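PDB 2QVW: Glp_546_48378_50642 from Giardia intestinalis, which cleaves double-stranded RNA into siRNAs of 21 to 23 base pairs in the RNA interference pathway, as a Dicer-type ribonuclease III. Local coordinates for residues H8-T14 / A45-E51; H20-D26 / T111-L117; A464-R468 / A500-L504; F491-L495 / M532-A536. One frame throughout, in Å; residues are numbered along the deposited sequence.

Contact 1: H8-T14 / A45-E51; sequences HCCTVVT and AAEVYFE
V13 and E47 sit in an antiparallel strand pairing, strand 6-13 against strand 46-49, inside the sheet of the N-terminal domain. The strands come within 4.7 Å at their closest, with 169° between their directions. V13 and E47 form a hydrogen-bonded pair: V13 N reaches E47 O at 2.8 Å, and E47 N returns a bond to V13 O at 3.0 Å. In the neighbouring non-hydrogen-bonded pair, V12 and V48 stand shoulder to shoulder on the same face. Both valines hold CG1 trans to the backbone N (chi1 172° and -178°), which turns the CG2 branches to one another, 4.1 Å from V12 CG2 to V48 CG2. Further along, C10 SG comes to the edge of the F50 ring, 3.7 Å from F50 CE1, a sulfur-aromatic contact. On the other face of the sheet V13 CG2 meets the rim of the Y49 ring, in its plane, 3.7 Å from Y49 CE2. C9 N gives E51 O a nearly straight bond of 3.1 Å, while E51 CG packs against C9 CB and the rest of the glutamate chain runs on extended. I270 of helix 267-284 packs on C10, V48 and F50, so these residues form the helix-covered face. A sheet with helix 267-284 packed on one face is consistent with the platform-like N-terminal domain of Giardia Dicer.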
loop_
_atom_site.group_PDB
_atom_site.type_symbol
_atom_site.label_atom_id
_atom_site.label_comp_id
_atom_site.label_asym_id
_atom_site.label_seq_id
_atom_site.Cartn_x
_atom_site.Cartn_y
_atom_site.Cartn_z
ATOM N N HIS A 8 -16.067 -13.259 -3.911
ATOM C CA HIS A 8 -15.729 -11.902 -4.324
ATOM C C HIS A 8 -16.895 -11.399 -5.163
ATOM O O HIS A 8 -17.326 -12.077 -6.088
ATOM C CB HIS A 8 -14.452 -11.900 -5.177
ATOM C CG HIS A 8 -13.199 -12.196 -4.410
ATOM N ND1 HIS A 8 -12.700 -11.351 -3.445
ATOM C CD2 HIS A 8 -12.327 -13.230 -4.491
ATOM C CE1 HIS A 8 -11.573 -11.849 -2.963
ATOM N NE2 HIS A 8 -11.325 -12.990 -3.582
ATOM N N CYS A 9 -17.408 -10.218 -4.840
ATOM C CA CYS A 9 -18.533 -9.653 -5.583
ATOM C C CYS A 9 -18.084 -8.726 -6.704
ATOM O O CYS A 9 -17.853 -7.537 -6.492
ATOM C CB CYS A 9 -19.468 -8.882 -4.648
ATOM S SG CYS A 9 -20.393 -9.900 -3.477
ATOM N N CYS A 10 -17.962 -9.263 -7.908
ATOM C CA CYS A 10 -17.548 -8.435 -9.022
ATOM C C CYS A 10 -18.690 -7.530 -9.443
ATOM O O CYS A 10 -19.854 -7.773 -9.114
ATOM C CB CYS A 10 -17.105 -9.294 -10.211
ATOM S SG CYS A 10 -15.674 -10.344 -9.871
ATOM N N THR A 11 -18.326 -6.478 -10.166
ATOM C CA THR A 11 -19.265 -5.498 -10.681
ATOM C C THR A 11 -18.599 -4.886 -11.900
ATOM O O THR A 11 -17.704 -4.059 -11.775
ATOM C CB THR A 11 -19.552 -4.385 -9.655
ATOM O OG1 THR A 11 -19.993 -4.963 -8.421
ATOM C CG2 THR A 11 -20.635 -3.465 -10.168
ATOM N N VAL A 12 -19.011 -5.333 -13.076
ATOM C CA VAL A 12 -18.467 -4.819 -14.317
ATOM C C VAL A 12 -19.400 -3.708 -14.763
ATOM O O VAL A 12 -20.575 -3.955 -15.058
ATOM C CB VAL A 12 -18.398 -5.916 -15.399
ATOM C CG1 VAL A 12 -18.010 -5.319 -16.727
ATOM C CG2 VAL A 12 -17.385 -6.960 -14.999
ATOM N N VAL A 13 -18.874 -2.484 -14.803
ATOM C CA VAL A 13 -19.658 -1.322 -15.194
ATOM C C VAL A 13 -19.279 -0.747 -16.549
ATOM O O VAL A 13 -18.114 -0.742 -16.935
ATOM C CB VAL A 13 -19.522 -0.185 -14.153
ATOM C CG1 VAL A 13 -20.394 0.997 -14.556
ATOM C CG2 VAL A 13 -19.904 -0.686 -12.772
ATOM N N THR A 14 -20.286 -0.266 -17.267
ATOM C CA THR A 14 -20.086 0.370 -18.558
ATOM C C THR A 14 -21.121 1.474 -18.701
ATOM O O THR A 14 -21.972 1.669 -17.831
ATOM C CB THR A 14 -20.260 -0.598 -19.735
ATOM O OG1 THR A 14 -21.555 -1.198 -19.675
ATOM C CG2 THR A 14 -19.213 -1.660 -19.700
ATOM N N ALA A 45 -14.628 0.754 -23.303
ATOM C CA ALA A 45 -14.100 1.038 -21.975
ATOM C C ALA A 45 -15.112 0.692 -20.884
ATOM O O ALA A 45 -16.302 0.920 -21.038
ATOM C CB ALA A 45 -13.707 2.509 -21.878
ATOM N N ALA A 46 -14.616 0.142 -19.782
ATOM C CA ALA A 46 -15.426 -0.263 -18.633
ATOM C C ALA A 46 -14.578 -0.279 -17.359
ATOM O O ALA A 46 -13.371 -0.048 -17.397
ATOM C CB ALA A 46 -15.999 -1.639 -18.873
ATOM N N GLU A 47 -15.217 -0.559 -16.231
ATOM C CA GLU A 47 -14.514 -0.621 -14.955
ATOM C C GLU A 47 -14.955 -1.851 -14.155
ATOM O O GLU A 47 -16.124 -2.223 -14.181
ATOM C CB GLU A 47 -14.782 0.642 -14.129
ATOM C CG GLU A 47 -14.424 1.947 -14.813
ATOM C CD GLU A 47 -15.505 2.432 -15.757
ATOM O OE1 GLU A 47 -16.651 2.655 -15.295
ATOM O OE2 GLU A 47 -15.206 2.596 -16.960
ATOM N N VAL A 48 -14.019 -2.471 -13.444
ATOM C CA VAL A 48 -14.313 -3.649 -12.635
ATOM C C VAL A 48 -13.972 -3.417 -11.171
ATOM O O VAL A 48 -12.843 -3.058 -10.835
ATOM C CB VAL A 48 -13.509 -4.857 -13.103
ATOM C CG1 VAL A 48 -13.877 -6.070 -12.261
ATOM C CG2 VAL A 48 -13.762 -5.110 -14.580
ATOM N N TYR A 49 -14.943 -3.647 -10.296
ATOM C CA TYR A 49 -14.733 -3.444 -8.870
ATOM C C TYR A 49 -14.862 -4.758 -8.122
ATOM O O TYR A 49 -15.722 -5.576 -8.446
ATOM C CB TYR A 49 -15.764 -2.455 -8.337
ATOM C CG TYR A 49 -15.825 -1.161 -9.119
ATOM C CD1 TYR A 49 -14.960 -0.109 -8.840
ATOM C CD2 TYR A 49 -16.751 -0.990 -10.143
ATOM C CE1 TYR A 49 -15.020 1.081 -9.559
ATOM C CE2 TYR A 49 -16.821 0.191 -10.867
ATOM C CZ TYR A 49 -15.957 1.223 -10.573
ATOM O OH TYR A 49 -16.040 2.391 -11.295
ATOM N N PHE A 50 -14.009 -4.957 -7.121
ATOM C CA PHE A 50 -14.043 -6.178 -6.322
ATOM C C PHE A 50 -14.360 -5.821 -4.884
ATOM O O PHE A 50 -14.262 -4.660 -4.496
ATOM C CB PHE A 50 -12.691 -6.897 -6.360
ATOM C CG PHE A 50 -12.223 -7.242 -7.736
ATOM C CD1 PHE A 50 -12.857 -8.227 -8.475
ATOM C CD2 PHE A 50 -11.155 -6.564 -8.300
ATOM C CE1 PHE A 50 -12.441 -8.531 -9.751
ATOM C CE2 PHE A 50 -10.731 -6.861 -9.577
ATOM C CZ PHE A 50 -11.378 -7.851 -10.307
ATOM N N GLU A 51 -14.728 -6.830 -4.100
ATOM C CA GLU A 51 -15.047 -6.649 -2.686
ATOM C C GLU A 51 -15.336 -7.987 -2.026
ATOM O O GLU A 51 -16.322 -8.654 -2.349
ATOM C CB GLU A 51 -16.240 -5.721 -2.532
ATOM C CG GLU A 51 -17.410 -6.134 -3.359
ATOM C CD GLU A 51 -18.305 -4.967 -3.683
ATOM O OE1 GLU A 51 -18.853 -4.363 -2.738
ATOM O OE2 GLU A 51 -18.459 -4.647 -4.880
#

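Contact 2: H20-D26 / T111-L117; sequences HWLLLLD and TLAFLPL
H20 to D26 run antiparallel to T111 to L117; the axes of strands 20-25 and 112-117 are 4.4 Å apart at closest and inclined at 150°, and backbone bonds recur along the pair, among them L22 N to L115 O at 2.8 Å and L24 N to A113 O at 3.2 Å. On one face L23 lies alongside F114, and L23 CD1 approaches the ring obliquely at F114 CE1. That same methyl also touches L112 CB. L25, directly across from L112, brings CD2 to the same CB at 3.5 Å, so two leucine methyls converge on it. W21 closes this row at the other end, its CE3 4.0 Å from F114 CB. The opposite face carries L22 and L117, with L22 CB 3.7 Å from L117 CD1. At the end of the pairing D26 and T111 are tied twice, D26 N to T111 O and T111 N to D26 OD1, the latter at 2.7 Å and met from above the carboxylate plane. With chi1 at 74°, CG stands between the backbone N and the carbonyl carbon of D26, which swings the carboxylate across to T111. The strand 18-25 pairs on its other edge with strand 6-13, while 112-117 is the outermost strand of the sheet within the chain. Helix 267-284 covers L25, L112 and F114 through L267, A271 and I274; helix 60-77 touches W21 and P116 through Y69, and A113 through V66 and Q70.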
loop_
_atom_site.group_PDB
_atom_site.type_symbol
_atom_site.label_atom_id
_atom_site.label_comp_id
_atom_site.label_asym_id
_atom_site.label_seq_id
_atom_site.Cartn_x
_atom_site.Cartn_y
_atom_site.Cartn_z
ATOM N N HIS A 20 -23.153 -7.681 -12.039
ATOM C CA HIS A 20 -22.568 -8.328 -10.864
ATOM C C HIS A 20 -22.302 -9.825 -11.005
ATOM O O HIS A 20 -23.065 -10.544 -11.651
ATOM C CB HIS A 20 -23.479 -8.068 -9.660
ATOM C CG HIS A 20 -23.882 -6.634 -9.522
ATOM N ND1 HIS A 20 -23.018 -5.654 -9.083
ATOM C CD2 HIS A 20 -25.036 -6.001 -9.831
ATOM C CE1 HIS A 20 -23.620 -4.480 -9.130
ATOM N NE2 HIS A 20 -24.848 -4.664 -9.581
ATOM N N TRP A 21 -21.212 -10.283 -10.391
ATOM C CA TRP A 21 -20.830 -11.692 -10.438
ATOM C C TRP A 21 -20.190 -12.126 -9.139
ATOM O O TRP A 21 -19.617 -11.311 -8.427
ATOM C CB TRP A 21 -19.820 -11.945 -11.549
ATOM C CG TRP A 21 -20.222 -11.425 -12.872
ATOM C CD1 TRP A 21 -20.205 -10.121 -13.283
ATOM C CD2 TRP A 21 -20.696 -12.195 -13.989
ATOM N NE1 TRP A 21 -20.638 -10.031 -14.594
ATOM C CE2 TRP A 21 -20.945 -11.287 -15.049
ATOM C CE3 TRP A 21 -20.935 -13.562 -14.199
ATOM C CZ2 TRP A 21 -21.418 -11.703 -16.296
ATOM C CZ3 TRP A 21 -21.407 -13.976 -15.442
ATOM C CH2 TRP A 21 -21.643 -13.047 -16.473
ATOM N N LEU A 22 -20.285 -13.415 -8.840
ATOM C CA LEU A 22 -19.679 -13.957 -7.628
ATOM C C LEU A 22 -18.443 -14.746 -8.029
ATOM O O LEU A 22 -18.550 -15.830 -8.597
ATOM C CB LEU A 22 -20.654 -14.880 -6.882
ATOM C CG LEU A 22 -20.035 -15.763 -5.785
ATOM C CD1 LEU A 22 -19.410 -14.904 -4.705
ATOM C CD2 LEU A 22 -21.089 -16.662 -5.186
ATOM N N LEU A 23 -17.270 -14.199 -7.735
ATOM C CA LEU A 23 -16.037 -14.869 -8.082
ATOM C C LEU A 23 -15.557 -15.792 -6.982
ATOM O O LEU A 23 -15.337 -15.369 -5.854
ATOM C CB LEU A 23 -14.938 -13.854 -8.410
ATOM C CG LEU A 23 -13.540 -14.461 -8.593
ATOM C CD1 LEU A 23 -13.588 -15.655 -9.531
ATOM C CD2 LEU A 23 -12.617 -13.404 -9.126
ATOM N N LEU A 24 -15.384 -17.063 -7.328
ATOM C CA LEU A 24 -14.919 -18.066 -6.384
ATOM C C LEU A 24 -13.465 -18.401 -6.677
ATOM O O LEU A 24 -13.135 -18.876 -7.762
ATOM C CB LEU A 24 -15.779 -19.324 -6.504
ATOM C CG LEU A 24 -17.282 -19.071 -6.325
ATOM C CD1 LEU A 24 -18.066 -20.341 -6.593
ATOM C CD2 LEU A 24 -17.542 -18.554 -4.916
ATOM N N LEU A 25 -12.599 -18.139 -5.709
ATOM C CA LEU A 25 -11.185 -18.427 -5.857
ATOM C C LEU A 25 -10.780 -19.496 -4.869
ATOM O O LEU A 25 -11.248 -19.514 -3.735
ATOM C CB LEU A 25 -10.358 -17.179 -5.598
ATOM C CG LEU A 25 -10.412 -16.120 -6.686
ATOM C CD1 LEU A 25 -9.458 -14.997 -6.332
ATOM C CD2 LEU A 25 -10.027 -16.744 -8.016
ATOM N N ASP A 26 -9.902 -20.386 -5.303
ATOM C CA ASP A 26 -9.428 -21.454 -4.445
ATOM C C ASP A 26 -8.229 -20.976 -3.653
ATOM O O ASP A 26 -7.537 -21.777 -3.039
ATOM C CB ASP A 26 -9.028 -22.664 -5.285
ATOM C CG ASP A 26 -7.720 -22.457 -6.025
ATOM O OD1 ASP A 26 -7.479 -21.329 -6.511
ATOM O OD2 ASP A 26 -6.940 -23.430 -6.135
ATOM N N THR A 111 -7.774 -20.889 -9.169
ATOM C CA THR A 111 -8.876 -21.474 -9.909
ATOM C C THR A 111 -10.049 -20.532 -9.692
ATOM O O THR A 111 -10.379 -20.205 -8.552
ATOM C CB THR A 111 -9.224 -22.849 -9.345
ATOM O OG1 THR A 111 -8.080 -23.700 -9.438
ATOM C CG2 THR A 111 -10.366 -23.468 -10.110
ATOM N N LEU A 112 -10.676 -20.090 -10.776
ATOM C CA LEU A 112 -11.797 -19.168 -10.660
ATOM C C LEU A 112 -13.068 -19.570 -11.410
ATOM O O LEU A 112 -13.003 -20.146 -12.489
ATOM C CB LEU A 112 -11.361 -17.756 -11.089
ATOM C CG LEU A 112 -10.669 -17.473 -12.422
ATOM C CD1 LEU A 112 -10.621 -15.979 -12.662
ATOM C CD2 LEU A 112 -9.268 -18.037 -12.406
ATOM N N ALA A 113 -14.220 -19.258 -10.819
ATOM C CA ALA A 113 -15.532 -19.555 -11.406
ATOM C C ALA A 113 -16.482 -18.373 -11.172
ATOM O O ALA A 113 -16.719 -17.973 -10.036
ATOM C CB ALA A 113 -16.111 -20.818 -10.788
ATOM N N PHE A 114 -17.031 -17.822 -12.249
ATOM C CA PHE A 114 -17.935 -16.681 -12.152
ATOM C C PHE A 114 -19.407 -17.084 -12.168
ATOM O O PHE A 114 -19.837 -17.893 -12.993
ATOM C CB PHE A 114 -17.662 -15.711 -13.295
ATOM C CG PHE A 114 -16.254 -15.217 -13.335
ATOM C CD1 PHE A 114 -15.777 -14.365 -12.357
ATOM C CD2 PHE A 114 -15.391 -15.618 -14.341
ATOM C CE1 PHE A 114 -14.452 -13.914 -12.381
ATOM C CE2 PHE A 114 -14.063 -15.172 -14.371
ATOM C CZ PHE A 114 -13.597 -14.322 -13.391
ATOM N N LEU A 115 -20.174 -16.516 -11.242
ATOM C CA LEU A 115 -21.601 -16.786 -11.142
ATOM C C LEU A 115 -22.376 -15.500 -11.301
ATOM O O LEU A 115 -21.898 -14.419 -10.955
ATOM C CB LEU A 115 -21.949 -17.403 -9.793
ATOM C CG LEU A 115 -21.343 -18.768 -9.511
ATOM C CD1 LEU A 115 -22.014 -19.359 -8.283
ATOM C CD2 LEU A 115 -21.550 -19.680 -10.723
ATOM N N PRO A 116 -23.598 -15.597 -11.823
ATOM C CA PRO A 116 -24.432 -14.414 -12.023
ATOM C C PRO A 116 -25.049 -13.940 -10.719
ATOM O O PRO A 116 -25.406 -14.750 -9.859
ATOM C CB PRO A 116 -25.509 -14.898 -12.986
ATOM C CG PRO A 116 -24.924 -16.106 -13.602
ATOM C CD PRO A 116 -24.200 -16.760 -12.475
ATOM N N LEU A 117 -25.179 -12.626 -10.577
ATOM C CA LEU A 117 -25.772 -12.046 -9.381
ATOM C C LEU A 117 -26.699 -10.917 -9.786
ATOM O O LEU A 117 -26.375 -10.136 -10.675
ATOM C CB LEU A 117 -24.686 -11.520 -8.435
ATOM C CG LEU A 117 -23.712 -12.542 -7.819
ATOM C CD1 LEU A 117 -22.855 -11.852 -6.766
ATOM C CD2 LEU A 117 -24.478 -13.694 -7.185
#

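Contact 3: A464-R468 / A500-L504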
loop_
_atom_site.group_PDB
_atom_site.type_symbol
_atom_site.label_atom_id
_atom_site.label_comp_id
_atom_site.label_asym_id
_atom_site.label_seq_id
_atom_site.Cartn_x
_atom_site.Cartn_y
_atom_site.Cartn_z
ATOM N N ALA A 464 35.774 -6.426 27.976
ATOM C CA ALA A 464 36.061 -5.010 27.799
ATOM C C ALA A 464 37.363 -4.706 27.056
ATOM O O ALA A 464 37.377 -3.848 26.179
ATOM C CB ALA A 464 36.058 -4.323 29.144
ATOM N N HIS A 465 38.450 -5.401 27.398
ATOM C CA HIS A 465 39.744 -5.171 26.746
ATOM C C HIS A 465 39.806 -5.708 25.328
ATOM O O HIS A 465 40.831 -5.576 24.658
ATOM C CB HIS A 465 40.897 -5.797 27.547
ATOM C CG HIS A 465 41.069 -7.279 27.349
ATOM N ND1 HIS A 465 40.712 -8.208 28.305
ATOM C CD2 HIS A 465 41.607 -7.989 26.325
ATOM C CE1 HIS A 465 41.024 -9.421 27.883
ATOM N NE2 HIS A 465 41.569 -9.315 26.684
ATOM N N GLU A 466 38.723 -6.331 24.875
ATOM C CA GLU A 466 38.685 -6.887 23.531
ATOM C C GLU A 466 37.821 -6.042 22.597
ATOM O O GLU A 466 38.029 -6.054 21.385
ATOM C CB GLU A 466 38.204 -8.338 23.586
ATOM C CG GLU A 466 39.158 -9.243 24.370
ATOM C CD GLU A 466 38.615 -9.659 25.730
ATOM O OE1 GLU A 466 38.167 -8.782 26.498
ATOM O OE2 GLU A 466 38.648 -10.872 26.036
ATOM N N PHE A 467 36.863 -5.303 23.158
ATOM C CA PHE A 467 36.017 -4.427 22.351
ATOM C C PHE A 467 36.755 -3.121 22.051
ATOM O O PHE A 467 36.761 -2.671 20.907
ATOM C CB PHE A 467 34.689 -4.126 23.060
ATOM C CG PHE A 467 33.638 -5.201 22.889
ATOM C CD1 PHE A 467 33.825 -6.471 23.420
ATOM C CD2 PHE A 467 32.455 -4.935 22.197
ATOM C CE1 PHE A 467 32.849 -7.459 23.264
ATOM C CE2 PHE A 467 31.477 -5.919 22.039
ATOM C CZ PHE A 467 31.676 -7.178 22.572
ATOM N N ARG A 468 37.371 -2.521 23.073
ATOM C CA ARG A 468 38.133 -1.274 22.913
ATOM C C ARG A 468 39.146 -1.390 21.780
ATOM O O ARG A 468 39.323 -0.464 20.989
ATOM C CB ARG A 468 38.911 -0.927 24.186
ATOM C CG ARG A 468 38.083 -0.478 25.376
ATOM C CD ARG A 468 38.964 -0.336 26.634
ATOM N NE ARG A 468 38.187 -0.032 27.836
ATOM C CZ ARG A 468 37.481 1.082 28.002
ATOM N NH1 ARG A 468 37.460 1.996 27.039
ATOM N NH2 ARG A 468 36.796 1.282 29.124
ATOM N N ALA A 500 33.363 -0.123 27.937
ATOM C CA ALA A 500 33.530 -1.448 27.338
ATOM C C ALA A 500 32.581 -2.541 27.844
ATOM O O ALA A 500 31.946 -3.242 27.048
ATOM C CB ALA A 500 34.962 -1.906 27.512
ATOM N N GLU A 501 32.486 -2.696 29.160
ATOM C CA GLU A 501 31.617 -3.722 29.721
ATOM C C GLU A 501 30.152 -3.570 29.341
ATOM O O GLU A 501 29.335 -4.419 29.692
ATOM C CB GLU A 501 31.745 -3.781 31.249
ATOM C CG GLU A 501 31.398 -2.504 32.000
ATOM C CD GLU A 501 32.539 -1.505 32.010
ATOM O OE1 GLU A 501 33.696 -1.925 31.780
ATOM O OE2 GLU A 501 32.283 -0.306 32.264
ATOM N N ASP A 502 29.813 -2.500 28.629
ATOM C CA ASP A 502 28.431 -2.288 28.206
ATOM C C ASP A 502 28.217 -2.638 26.741
ATOM O O ASP A 502 27.082 -2.831 26.303
ATOM C CB ASP A 502 27.995 -0.838 28.427
ATOM C CG ASP A 502 27.676 -0.538 29.882
ATOM O OD1 ASP A 502 27.305 -1.484 30.617
ATOM O OD2 ASP A 502 27.780 0.645 30.284
ATOM N N MET A 503 29.306 -2.745 25.990
ATOM C CA MET A 503 29.214 -3.049 24.571
ATOM C C MET A 503 28.724 -4.445 24.149
ATOM O O MET A 503 28.120 -4.591 23.077
ATOM C CB MET A 503 30.553 -2.729 23.907
ATOM C CG MET A 503 30.814 -1.245 23.817
ATOM S SD MET A 503 32.251 -0.832 22.835
ATOM C CE MET A 503 33.439 -0.412 24.114
ATOM N N LEU A 504 28.973 -5.466 24.966
ATOM C CA LEU A 504 28.531 -6.813 24.613
ATOM C C LEU A 504 26.998 -6.886 24.564
ATOM O O LEU A 504 26.422 -7.692 23.820
ATOM C CB LEU A 504 29.086 -7.838 25.612
ATOM C CG LEU A 504 28.736 -9.317 25.386
ATOM C CD1 LEU A 504 29.128 -9.745 23.974
ATOM C CD2 LEU A 504 29.440 -10.174 26.431
#
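F467 packs on M503 where helix 464-473 crosses helix 500-516 almost at right angles (86°), a helix-helix crossing in an all-helical part of the chain, the axes of the short segments approaching to 8.2 Å. The two side chains run antiparallel alongside one another. F467 CD2 rests against M503 CB, 3.4 Å away, and M503 SD lies obliquely to the ring at 5.4 Å from its centroid, a Met-aromatic contact. At the far end of the ring, F467 CZ reaches L504 CD1 at 3.9 Å, the leucine set nearly perpendicular to the phenylalanine. A bend at chi3 of M503 turns its CE back to F467 CB, 4.1 Å off. R468 stretches out from CG to NE and lays one face of its guanidinium over A500 CB, which sits 3.5 Å above that plane and toward its rim. R468 NH2 and E501 OE1 stay 5.2 Å apart, a separation at which the opposite charges could attract only weakly. Nothing polar bonds the two segments, so the joint is made by packing. E466, on the same helix as F467, makes a salt bridge to R456 of helix 448-458; A462 also packs on F467, I498 on M503, and L535 of helix 528-542 borders both F467 and M503.

Contact 4: F491-L495 / M532-A536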
loop_
_atom_site.group_PDB
_atom_site.type_symbol
_atom_site.label_atom_id
_atom_site.label_comp_id
_atom_site.label_asym_id
_atom_site.label_seq_id
_atom_site.Cartn_x
_atom_site.Cartn_y
_atom_site.Cartn_z
ATOM N N PHE A 491 29.588 8.474 15.146
ATOM C CA PHE A 491 29.199 7.263 15.826
ATOM C C PHE A 491 30.347 6.721 16.657
ATOM O O PHE A 491 30.227 6.593 17.879
ATOM C CB PHE A 491 28.743 6.219 14.809
ATOM C CG PHE A 491 28.370 4.905 15.421
ATOM C CD1 PHE A 491 27.410 4.836 16.430
ATOM C CD2 PHE A 491 28.989 3.736 15.004
ATOM C CE1 PHE A 491 27.077 3.617 17.015
ATOM C CE2 PHE A 491 28.663 2.513 15.585
ATOM C CZ PHE A 491 27.705 2.456 16.592
ATOM N N LEU A 492 31.461 6.417 15.991
ATOM C CA LEU A 492 32.640 5.865 16.657
ATOM C C LEU A 492 33.039 6.697 17.855
ATOM O O LEU A 492 33.456 6.161 18.874
ATOM C CB LEU A 492 33.808 5.777 15.681
ATOM C CG LEU A 492 33.572 4.920 14.434
ATOM C CD1 LEU A 492 34.832 4.927 13.580
ATOM C CD2 LEU A 492 33.192 3.499 14.834
ATOM N N GLU A 493 32.899 8.010 17.738
ATOM C CA GLU A 493 33.243 8.883 18.847
ATOM C C GLU A 493 32.391 8.510 20.056
ATOM O O GLU A 493 32.897 8.380 21.166
ATOM C CB GLU A 493 32.999 10.344 18.481
ATOM C CG GLU A 493 33.841 11.323 19.301
ATOM C CD GLU A 493 33.785 11.058 20.816
ATOM O OE1 GLU A 493 32.678 11.121 21.399
ATOM O OE2 GLU A 493 34.853 10.785 21.421
ATOM N N ARG A 494 31.093 8.337 19.845
ATOM C CA ARG A 494 30.210 7.974 20.944
ATOM C C ARG A 494 30.728 6.737 21.666
ATOM O O ARG A 494 30.828 6.718 22.889
ATOM C CB ARG A 494 28.800 7.701 20.425
ATOM C CG ARG A 494 27.817 7.326 21.530
ATOM C CD ARG A 494 27.608 8.481 22.491
ATOM N NE ARG A 494 27.425 8.049 23.875
ATOM C CZ ARG A 494 26.438 7.270 24.307
ATOM N NH1 ARG A 494 25.520 6.821 23.464
ATOM N NH2 ARG A 494 26.360 6.944 25.593
ATOM N N LEU A 495 31.058 5.705 20.899
ATOM C CA LEU A 495 31.565 4.466 21.472
ATOM C C LEU A 495 32.673 4.727 22.472
ATOM O O LEU A 495 32.788 4.023 23.464
ATOM C CB LEU A 495 32.088 3.537 20.376
ATOM C CG LEU A 495 31.058 2.906 19.432
ATOM C CD1 LEU A 495 31.763 1.946 18.486
ATOM C CD2 LEU A 495 30.002 2.173 20.233
ATOM N N MET A 532 31.220 -3.948 14.340
ATOM C CA MET A 532 30.884 -2.558 14.559
ATOM C C MET A 532 29.435 -2.271 14.214
ATOM O O MET A 532 28.749 -1.580 14.968
ATOM C CB MET A 532 31.814 -1.663 13.738
ATOM C CG MET A 532 32.449 -0.522 14.528
ATOM S SD MET A 532 33.139 -1.036 16.144
ATOM C CE MET A 532 34.310 -2.278 15.667
ATOM N N THR A 533 28.961 -2.803 13.088
ATOM C CA THR A 533 27.576 -2.578 12.660
ATOM C C THR A 533 26.551 -3.071 13.680
ATOM O O THR A 533 25.606 -2.353 14.002
ATOM C CB THR A 533 27.271 -3.260 11.308
ATOM O OG1 THR A 533 28.099 -2.708 10.280
ATOM C CG2 THR A 533 25.820 -3.047 10.934
ATOM N N HIS A 534 26.748 -4.287 14.189
ATOM C CA HIS A 534 25.834 -4.873 15.168
ATOM C C HIS A 534 25.710 -4.010 16.401
ATOM O O HIS A 534 24.705 -4.068 17.102
ATOM C CB HIS A 534 26.297 -6.271 15.576
ATOM C CG HIS A 534 26.190 -7.280 14.479
ATOM N ND1 HIS A 534 24.997 -7.570 13.855
ATOM C CD2 HIS A 534 27.124 -8.068 13.896
ATOM C CE1 HIS A 534 25.203 -8.495 12.935
ATOM N NE2 HIS A 534 26.485 -8.814 12.939
ATOM N N LEU A 535 26.747 -3.234 16.683
ATOM C CA LEU A 535 26.708 -2.343 17.826
ATOM C C LEU A 535 25.850 -1.170 17.392
ATOM O O LEU A 535 24.913 -0.774 18.090
ATOM C CB LEU A 535 28.111 -1.853 18.185
ATOM C CG LEU A 535 29.107 -2.879 18.704
ATOM C CD1 LEU A 535 30.405 -2.183 18.967
ATOM C CD2 LEU A 535 28.590 -3.533 19.972
ATOM N N ALA A 536 26.180 -0.630 16.220
ATOM C CA ALA A 536 25.469 0.502 15.644
ATOM C C ALA A 536 23.974 0.276 15.737
ATOM O O ALA A 536 23.265 1.062 16.356
ATOM C CB ALA A 536 25.884 0.691 14.197
#
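F491 presents the far end of its ring to A536, with M532 O and L535 C lying at the ring edge near its plane. The arrangement is a buried helix-helix packing: helix 486-497 crosses helix 528-542 at 84°, the axes of the short segments 11.5 Å apart, a wide separation filled by large side chains. The ring is thus set against the backbone of the partner helix, M532 O being 4.1 Å from F491 CE2. F482 meets the same ring from outside these two helices, the planes turned by about 60°. F491 keeps CG opposite its backbone N (chi1 178°), which sends the ring out to A536, whose CB lies 3.5 Å from F491 CZ. Apolar groups make up the remainder. L492 lies nearly square to M532, with L492 CD2 4.1 Å from M532 CG. The methionine is bent at both chi2 and chi3, and its sulfur turns to the next leucine along, L495, which it meets at a slant. Around the joint, L539 packs on F491 and L495, W506 and Y507 of helix 500-516 touch L535, and A474 lies on M532. The phenylalanine side chain is about 10 Å from a bound manganese ion. L495 CD1 is shared by both partners, at 4.0 Å from M532 SD and 4.4 Å from L535 CD1.

How the contacts relate
The four contacts fall into two pairs on opposite sides of the chain's centre. Contacts 1 and 2, with centres 12 Å apart, belong to one antiparallel sheet in which strands 6-13 and 18-25 are neighbours; the segments of the two contacts alternate along the chain, and part of the sheet order is 112-117, 18-25, 6-13, 46-49. Contacts 3 and 4 are likewise 12 Å apart between centres and interleave along the chain through helices 464-473, 486-497, 500-516 and 528-542, touching where L535 meets M503 and F467. Both come later in sequence, and centres of the two pairs stand 54 to 63 Å apart, so sheet and helical packing form separate parts of an elongated molecule.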